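Local structure of hypothetical protein TT1662 (Thermus thermophilus, 1UFO) at residues F108-S113 and G131-I136; L176-S181 and A208-E213. The protein is an alpha/beta-hydrolase-fold protein, probably a serine hydrolase, whose substrate has not been assigned. All blocks are in the same frame, centred on the assembly; numbering follows the deposited sequence.

In the fold
Both contacts join parallel strands of one sheet and both are buried. Contact 1 lies in the middle, its centre about 4 Å from that of the chain, whereas contact 2 is about 14 Å away and includes strand 207-212, the last of the sheet within this chain. Strands 132-135 and 175-180 are neighbours, so the two contacts follow one another across the sheet: Ile136 N lies 2.8 Å from Leu178 O, probably hydrogen-bonded, and Phe135 packs on Leu178. The side chains of contact 1 are apolar up to Ser113, the probable nucleophile. Contact 2 brings in histidine, arginine and glutamate, and its outer strand continues the sheet into a second subunit.

Contact 1 (F108-S113 and G131-I136); sequences FLAGGS and GVLAFI
The Phe135 ring turns its edge to segment 108-113: Gly111 O lies in its plane, 3.6 Å from CD1, and the methyl CB of Ala110 meets CE1 at the same rim. CG stands anti to the carbonyl carbon (chi1 -69°), on the side of the backbone N that itself donates to Gly111 O. Tyr47 and Leu219 also touch this side chain. At the far end, the Phe108 ring meets Gly131 obliquely, with CD2 3.4 Å from Gly131 N, a close fit against a residue that has no side chain.

The strands run parallel, their axes 5° apart, and five backbone bonds join the segments, from Leu109 N to Gly131 O through to Ser113 N, which reaches Phe135 O at 2.9 Å. Phe135 N meets Gly111 O at 2.8 Å. Several carbonyls also receive a CA-H, as where Val132 CA approaches Leu109 O at 3.2 Å.

On the face with Ala110, Leu133 and Phe135, the CB atoms of Ala110 and Leu133 meet at 4.1 Å, and helix 221-236 packs on Leu133. On the other face Leu109 and Val132 run alongside each other, with CB of Leu109 against CG2 of Val132.

Past the strand ends, Ile136 CG1 sits between its own backbone N and carbonyl carbon (chi1 69°) and packs 3.6 Å from Ser113 N. Ile136 O is buried without a hydrogen-bonding partner. Ser113 takes a strained backbone, with positive phi, just before helix 114-124, and its OG is hydrogen-bonded to His217 NE2. This strand-turn-helix geometry, with Gly111 and Gly115 flanking Ser113 in a GxSxG pattern, is consistent with the nucleophile elbow of alpha/beta hydrolases, Ser113 probably forming a triad with His217 and Asp183.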
ATOM      1  N   PHE A 108     -16.122  -6.408  -6.323  1.00  9.35           N
ATOM      2  CA  PHE A 108     -15.253  -5.273  -5.987  1.00  9.22           C
ATOM      3  C   PHE A 108     -15.254  -4.316  -7.139  1.00  9.92           C
ATOM      4  O   PHE A 108     -15.577  -4.695  -8.276  1.00  9.33           O
ATOM      5  CB  PHE A 108     -13.821  -5.753  -5.795  1.00  8.56           C
ATOM      6  CG  PHE A 108     -13.656  -6.672  -4.662  1.00  9.08           C
ATOM      7  CD1 PHE A 108     -13.802  -8.048  -4.809  1.00 12.20           C
ATOM      8  CD2 PHE A 108     -13.330  -6.151  -3.428  1.00 10.60           C
ATOM      9  CE1 PHE A 108     -13.617  -8.916  -3.690  1.00 14.28           C
ATOM     10  CE2 PHE A 108     -13.128  -6.983  -2.292  1.00 12.07           C
ATOM     11  CZ  PHE A 108     -13.265  -8.362  -2.408  1.00 13.74           C
ATOM     12  N   LEU A 109     -14.943  -3.053  -6.855  1.00  7.50           N
ATOM     13  CA  LEU A 109     -14.821  -2.069  -7.959  1.00  9.41           C
ATOM     14  C   LEU A 109     -13.366  -1.551  -8.055  1.00  9.29           C
ATOM     15  O   LEU A 109     -12.680  -1.429  -7.013  1.00 10.30           O
ATOM     16  CB  LEU A 109     -15.653  -0.833  -7.682  1.00 12.45           C
ATOM     17  CG  LEU A 109     -17.122  -0.958  -7.495  1.00 13.74           C
ATOM     18  CD1 LEU A 109     -17.669   0.539  -7.234  1.00 15.05           C
ATOM     19  CD2 LEU A 109     -17.769  -1.512  -8.804  1.00 17.44           C
ATOM     20  N   ALA A 110     -12.928  -1.225  -9.268  1.00  7.94           N
ATOM     21  CA  ALA A 110     -11.627  -0.543  -9.448  1.00  8.59           C
ATOM     22  C   ALA A 110     -11.922   0.570 -10.415  1.00 11.06           C
ATOM     23  O   ALA A 110     -12.689   0.381 -11.353  1.00 12.58           O
ATOM     24  CB  ALA A 110     -10.584  -1.470  -9.988  1.00  8.99           C
ATOM     25  N   GLY A 111     -11.404   1.782 -10.152  1.00  8.32           N
ATOM     26  CA  GLY A 111     -11.602   2.844 -11.128  1.00  9.39           C
ATOM     27  C   GLY A 111     -10.261   3.546 -11.324  1.00 10.58           C
ATOM     28  O   GLY A 111      -9.517   3.665 -10.341  1.00 10.33           O
ATOM     29  N   GLY A 112      -9.964   4.014 -12.544  1.00  9.00           N
ATOM     30  CA  GLY A 112      -8.735   4.777 -12.792  1.00 10.25           C
ATOM     31  C   GLY A 112      -9.073   6.186 -13.232  1.00 11.47           C
ATOM     32  O   GLY A 112      -9.854   6.371 -14.148  1.00 11.81           O
ATOM     33  N   SER A 113      -8.572   7.183 -12.493  1.00 11.21           N
ATOM     34  CA  SER A 113      -8.785   8.610 -12.823  1.00 10.82           C
ATOM     35  C   SER A 113     -10.306   8.901 -12.818  1.00 10.51           C
ATOM     36  O   SER A 113     -10.952   8.829 -11.767  1.00 11.10           O
ATOM     37  CB  SER A 113      -8.044   8.897 -14.159  1.00 12.17           C
ATOM     38  OG  SER A 113      -7.921  10.284 -14.371  1.00 14.47           O
ATOM     39  N   GLY A 131     -15.306  -3.963  -1.749  1.00 10.75           N
ATOM     40  CA  GLY A 131     -14.111  -3.133  -1.566  1.00  9.83           C
ATOM     41  C   GLY A 131     -13.920  -2.374  -2.852  1.00 10.23           C
ATOM     42  O   GLY A 131     -14.478  -2.741  -3.900  1.00  9.97           O
ATOM     43  N   VAL A 132     -13.165  -1.277  -2.777  1.00  7.64           N
ATOM     44  CA  VAL A 132     -12.972  -0.433  -3.970  1.00  7.57           C
ATOM     45  C   VAL A 132     -11.520  -0.010  -4.071  1.00  8.18           C
ATOM     46  O   VAL A 132     -10.922   0.343  -3.026  1.00  8.45           O
ATOM     47  CB  VAL A 132     -13.794   0.889  -3.778  1.00  8.63           C
ATOM     48  CG1 VAL A 132     -13.505   1.868  -4.945  1.00 10.56           C
ATOM     49  CG2 VAL A 132     -15.332   0.562  -3.796  1.00 10.83           C
ATOM     50  N   LEU A 133     -10.964  -0.083  -5.304  1.00  7.61           N
ATOM     51  CA  LEU A 133      -9.611   0.448  -5.568  1.00  7.07           C
ATOM     52  C   LEU A 133      -9.819   1.721  -6.389  1.00  8.43           C
ATOM     53  O   LEU A 133     -10.463   1.725  -7.428  1.00  8.17           O
ATOM     54  CB  LEU A 133      -8.761  -0.528  -6.424  1.00  7.22           C
ATOM     55  CG  LEU A 133      -8.650  -1.934  -5.813  1.00  6.88           C
ATOM     56  CD1 LEU A 133      -7.778  -2.770  -6.783  1.00  8.71           C
ATOM     57  CD2 LEU A 133      -7.896  -1.886  -4.461  1.00  8.61           C
ATOM     58  N   ALA A 134      -9.273   2.848  -5.899  1.00  6.78           N
ATOM     59  CA  ALA A 134      -9.374   4.116  -6.605  1.00  6.67           C
ATOM     60  C   ALA A 134      -7.938   4.475  -6.998  1.00  7.04           C
ATOM     61  O   ALA A 134      -7.122   4.935  -6.187  1.00  8.01           O
ATOM     62  CB  ALA A 134      -9.978   5.201  -5.629  1.00  6.72           C
ATOM     63  N   PHE A 135      -7.645   4.237  -8.297  1.00  7.30           N
ATOM     64  CA  PHE A 135      -6.323   4.497  -8.795  1.00  7.27           C
ATOM     65  C   PHE A 135      -6.246   5.900  -9.407  1.00  8.07           C
ATOM     66  O   PHE A 135      -7.160   6.315 -10.091  1.00  9.66           O
ATOM     67  CB  PHE A 135      -5.996   3.552  -9.937  1.00  7.59           C
ATOM     68  CG  PHE A 135      -5.833   2.131  -9.542  1.00  7.21           C
ATOM     69  CD1 PHE A 135      -6.910   1.222  -9.648  1.00  7.17           C
ATOM     70  CD2 PHE A 135      -4.564   1.630  -9.137  1.00  8.17           C
ATOM     71  CE1 PHE A 135      -6.731  -0.128  -9.372  1.00  6.09           C
ATOM     72  CE2 PHE A 135      -4.382   0.291  -8.863  1.00  6.73           C
ATOM     73  CZ  PHE A 135      -5.467  -0.624  -8.977  1.00  6.12           C
ATOM     74  N   ILE A 136      -5.154   6.596  -9.095  1.00  7.62           N
ATOM     75  CA  ILE A 136      -4.833   7.920  -9.671  1.00  8.48           C
ATOM     76  C   ILE A 136      -6.023   8.877  -9.800  1.00  9.27           C
ATOM     77  O   ILE A 136      -6.234   9.529 -10.814  1.00  8.91           O
ATOM     78  CB  ILE A 136      -4.057   7.737 -11.054  1.00  7.41           C
ATOM     79  CG1 ILE A 136      -4.973   7.161 -12.167  1.00  8.63           C
ATOM     80  CG2 ILE A 136      -2.804   6.828 -10.776  1.00  9.50           C
ATOM     81  CD1 ILE A 136      -4.088   7.038 -13.520  1.00  7.88           C
TER

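Contact 2 (L176-S181 and A208-E213); sequences LHLHGS and ARFVEE
Ser181 OG has two partners: Gly214 N, just beyond segment 208-213, and a water that also donates to Glu213 OE2. The water lies 2.5 Å from both Ser181 OG and Glu213 OE2, unusually short, so the exact lengths are uncertain. OG stands between its own backbone N and carbonyl carbon (chi1 69°), 3.5 Å from Glu213 CA. Ser181 N donates to Glu212 O at 3.1 Å.

Four further backbone bonds join the parallel strands; Phe210 N to His177 O and His179 N to Phe210 O are both 2.8 Å long.

On one face the Leu176 methyl CD1 lies over the Ala208 peptide, 3.4 Å from Ala208 O, and beside Ala208 CB. Leu178 and Phe210 meet at a slant, CD2 to CD2 at 4.1 Å, and Phe210 also touches helix 221-236. On the other face Val211 CG1 packs against His179 O and Ser181 N, while both imidazoles turn from the second strand toward helix 188-198, His177 NE2 hydrogen-bonded to His120 NE2 and His179 NE2 to Val186 O.

Apolar packing, backbone bonds and one water bridge thus join the strands. Strand 207-212 also pairs antiparallel with a strand of the second subunit, an interface to which Arg209 NH1 adds a salt bridge with Glu213 OE1 of that subunit, and Glu213 OE1 one with Arg209 NH1 of that subunit.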
ATOM      1  N   LEU A 176      -9.299   1.841  -1.024  1.00  7.87           N
ATOM      2  CA  LEU A 176      -7.848   2.129  -1.096  1.00  6.54           C
ATOM      3  C   LEU A 176      -7.578   3.092  -2.228  1.00  7.62           C
ATOM      4  O   LEU A 176      -7.991   2.810  -3.347  1.00  7.10           O
ATOM      5  CB  LEU A 176      -7.015   0.829  -1.367  1.00  6.41           C
ATOM      6  CG  LEU A 176      -5.585   1.056  -1.760  1.00  7.28           C
ATOM      7  CD1 LEU A 176      -4.906   1.742  -0.521  1.00  6.70           C
ATOM      8  CD2 LEU A 176      -4.928  -0.290  -2.059  1.00  8.08           C
ATOM      9  N   HIS A 177      -6.948   4.230  -1.932  1.00  6.16           N
ATOM     10  CA  HIS A 177      -6.567   5.179  -2.991  1.00  6.87           C
ATOM     11  C   HIS A 177      -5.089   4.879  -3.290  1.00  7.26           C
ATOM     12  O   HIS A 177      -4.263   4.766  -2.381  1.00  8.28           O
ATOM     13  CB  HIS A 177      -6.724   6.641  -2.546  1.00  6.60           C
ATOM     14  CG  HIS A 177      -7.941   7.306  -3.064  1.00  8.42           C
ATOM     15  ND1 HIS A 177      -7.974   7.922  -4.308  1.00  7.76           N
ATOM     16  CD2 HIS A 177      -9.214   7.418  -2.562  1.00  6.83           C
ATOM     17  CE1 HIS A 177      -9.206   8.388  -4.529  1.00  8.87           C
ATOM     18  NE2 HIS A 177      -9.967   8.078  -3.488  1.00  9.47           N
ATOM     19  N   LEU A 178      -4.763   4.696  -4.582  1.00  7.08           N
ATOM     20  CA  LEU A 178      -3.381   4.409  -4.981  1.00  6.80           C
ATOM     21  C   LEU A 178      -2.987   5.599  -5.863  1.00  7.93           C
ATOM     22  O   LEU A 178      -3.734   5.978  -6.787  1.00  7.58           O
ATOM     23  CB  LEU A 178      -3.291   3.098  -5.817  1.00  7.45           C
ATOM     24  CG  LEU A 178      -3.852   1.929  -4.992  1.00  6.87           C
ATOM     25  CD1 LEU A 178      -5.321   1.580  -5.397  1.00  6.10           C
ATOM     26  CD2 LEU A 178      -2.937   0.681  -5.275  1.00  7.85           C
ATOM     27  N   HIS A 179      -1.834   6.221  -5.584  1.00  7.45           N
ATOM     28  CA  HIS A 179      -1.476   7.445  -6.313  1.00  8.41           C
ATOM     29  C   HIS A 179       0.023   7.581  -6.499  1.00  9.59           C
ATOM     30  O   HIS A 179       0.804   6.930  -5.822  1.00  9.20           O
ATOM     31  CB  HIS A 179      -1.890   8.638  -5.433  1.00  8.71           C
ATOM     32  CG  HIS A 179      -2.514   9.778  -6.167  1.00  9.10           C
ATOM     33  ND1 HIS A 179      -3.872   9.798  -6.463  1.00  8.45           N
ATOM     34  CD2 HIS A 179      -1.999  10.937  -6.675  1.00  9.65           C
ATOM     35  CE1 HIS A 179      -4.167  10.902  -7.133  1.00  9.79           C
ATOM     36  NE2 HIS A 179      -3.044  11.621  -7.273  1.00  9.44           N
ATOM     37  N   GLY A 180       0.379   8.437  -7.463  1.00  9.67           N
ATOM     38  CA  GLY A 180       1.803   8.731  -7.701  1.00 11.24           C
ATOM     39  C   GLY A 180       2.081  10.106  -7.127  1.00 11.18           C
ATOM     40  O   GLY A 180       1.320  11.054  -7.309  1.00 10.93           O
ATOM     41  N   SER A 181       3.213  10.268  -6.451  1.00  9.95           N
ATOM     42  CA  SER A 181       3.468  11.575  -5.827  1.00 10.94           C
ATOM     43  C   SER A 181       3.621  12.748  -6.783  1.00 11.73           C
ATOM     44  O   SER A 181       3.395  13.913  -6.345  1.00 12.85           O
ATOM     45  CB  SER A 181       4.715  11.481  -4.925  1.00 11.72           C
ATOM     46  OG  SER A 181       5.899  11.318  -5.714  1.00 12.60           O
ATOM     47  N   ALA A 208      -7.597   3.423   3.189  1.00  7.99           N
ATOM     48  CA  ALA A 208      -6.132   3.375   3.129  1.00  7.11           C
ATOM     49  C   ALA A 208      -5.616   4.092   1.883  1.00  6.38           C
ATOM     50  O   ALA A 208      -6.363   4.390   0.955  1.00  6.45           O
ATOM     51  CB  ALA A 208      -5.617   1.881   3.121  1.00 10.35           C
ATOM     52  N   ARG A 209      -4.311   4.404   1.938  1.00  6.97           N
ATOM     53  CA  ARG A 209      -3.658   5.014   0.762  1.00  8.42           C
ATOM     54  C   ARG A 209      -2.340   4.348   0.460  1.00  7.64           C
ATOM     55  O   ARG A 209      -1.644   3.810   1.348  1.00  9.81           O
ATOM     56  CB  ARG A 209      -3.422   6.546   0.965  1.00 11.09           C
ATOM     57  CG  ARG A 209      -2.498   6.936   2.089  1.00 19.33           C
ATOM     58  CD  ARG A 209      -2.546   8.525   2.353  1.00 22.92           C
ATOM     59  NE  ARG A 209      -3.187   8.847   3.606  1.00 28.69           N
ATOM     60  CZ  ARG A 209      -2.604   9.345   4.712  1.00 32.89           C
ATOM     61  NH1 ARG A 209      -3.360   9.593   5.795  1.00 34.29           N
ATOM     62  NH2 ARG A 209      -1.299   9.625   4.767  1.00 35.33           N
ATOM     63  N   PHE A 210      -1.968   4.325  -0.816  1.00  6.52           N
ATOM     64  CA  PHE A 210      -0.691   3.790  -1.243  1.00  5.62           C
ATOM     65  C   PHE A 210      -0.161   4.847  -2.192  1.00  6.73           C
ATOM     66  O   PHE A 210      -0.849   5.228  -3.153  1.00  8.60           O
ATOM     67  CB  PHE A 210      -0.833   2.463  -2.028  1.00  6.64           C
ATOM     68  CG  PHE A 210       0.451   2.044  -2.668  1.00  8.83           C
ATOM     69  CD1 PHE A 210       1.467   1.489  -1.871  1.00  8.32           C
ATOM     70  CD2 PHE A 210       0.655   2.240  -4.049  1.00  8.38           C
ATOM     71  CE1 PHE A 210       2.735   1.102  -2.416  1.00  9.15           C
ATOM     72  CE2 PHE A 210       1.926   1.865  -4.584  1.00  9.59           C
ATOM     73  CZ  PHE A 210       2.943   1.305  -3.756  1.00  8.83           C
ATOM     74  N   VAL A 211       1.045   5.362  -1.878  1.00  6.30           N
ATOM     75  CA  VAL A 211       1.640   6.367  -2.736  1.00  8.70           C
ATOM     76  C   VAL A 211       3.002   5.885  -3.204  1.00  7.31           C
ATOM     77  O   VAL A 211       3.871   5.498  -2.383  1.00  9.70           O
ATOM     78  CB  VAL A 211       1.794   7.746  -2.006  1.00  8.44           C
ATOM     79  CG1 VAL A 211       2.410   8.798  -3.003  1.00  9.41           C
ATOM     80  CG2 VAL A 211       0.417   8.268  -1.543  1.00  9.72           C
ATOM     81  N   GLU A 212       3.189   5.856  -4.514  1.00  6.31           N
ATOM     82  CA  GLU A 212       4.462   5.442  -5.141  1.00  8.73           C
ATOM     83  C   GLU A 212       5.235   6.758  -5.398  1.00  8.38           C
ATOM     84  O   GLU A 212       4.791   7.636  -6.163  1.00  9.06           O
ATOM     85  CB  GLU A 212       4.142   4.713  -6.419  1.00  8.06           C
ATOM     86  CG  GLU A 212       5.368   4.210  -7.174  1.00 10.88           C
ATOM     87  CD  GLU A 212       4.981   3.304  -8.321  1.00 11.02           C
ATOM     88  OE1 GLU A 212       5.780   3.187  -9.256  1.00 16.20           O
ATOM     89  OE2 GLU A 212       3.871   2.787  -8.301  1.00 14.03           O
ATOM     90  N   GLU A 213       6.414   6.863  -4.783  1.00 10.19           N
ATOM     91  CA  GLU A 213       7.174   8.114  -4.891  1.00 11.27           C
ATOM     92  C   GLU A 213       7.745   8.209  -6.306  1.00 10.84           C
ATOM     93  O   GLU A 213       8.389   7.251  -6.790  1.00 11.65           O
ATOM     94  CB  GLU A 213       8.297   8.056  -3.879  1.00 12.09           C
ATOM     95  CG  GLU A 213       8.720   9.421  -3.476  1.00 16.92           C
ATOM     96  CD  GLU A 213       7.662  10.201  -2.681  1.00 18.43           C
ATOM     97  OE1 GLU A 213       6.674   9.667  -2.049  1.00 16.84           O
ATOM     98  OE2 GLU A 213       7.890  11.422  -2.603  1.00 19.83           O
TER
HETATM   99  O   HOH W   1       7.744  12.746  -4.766  1.00 24.02           O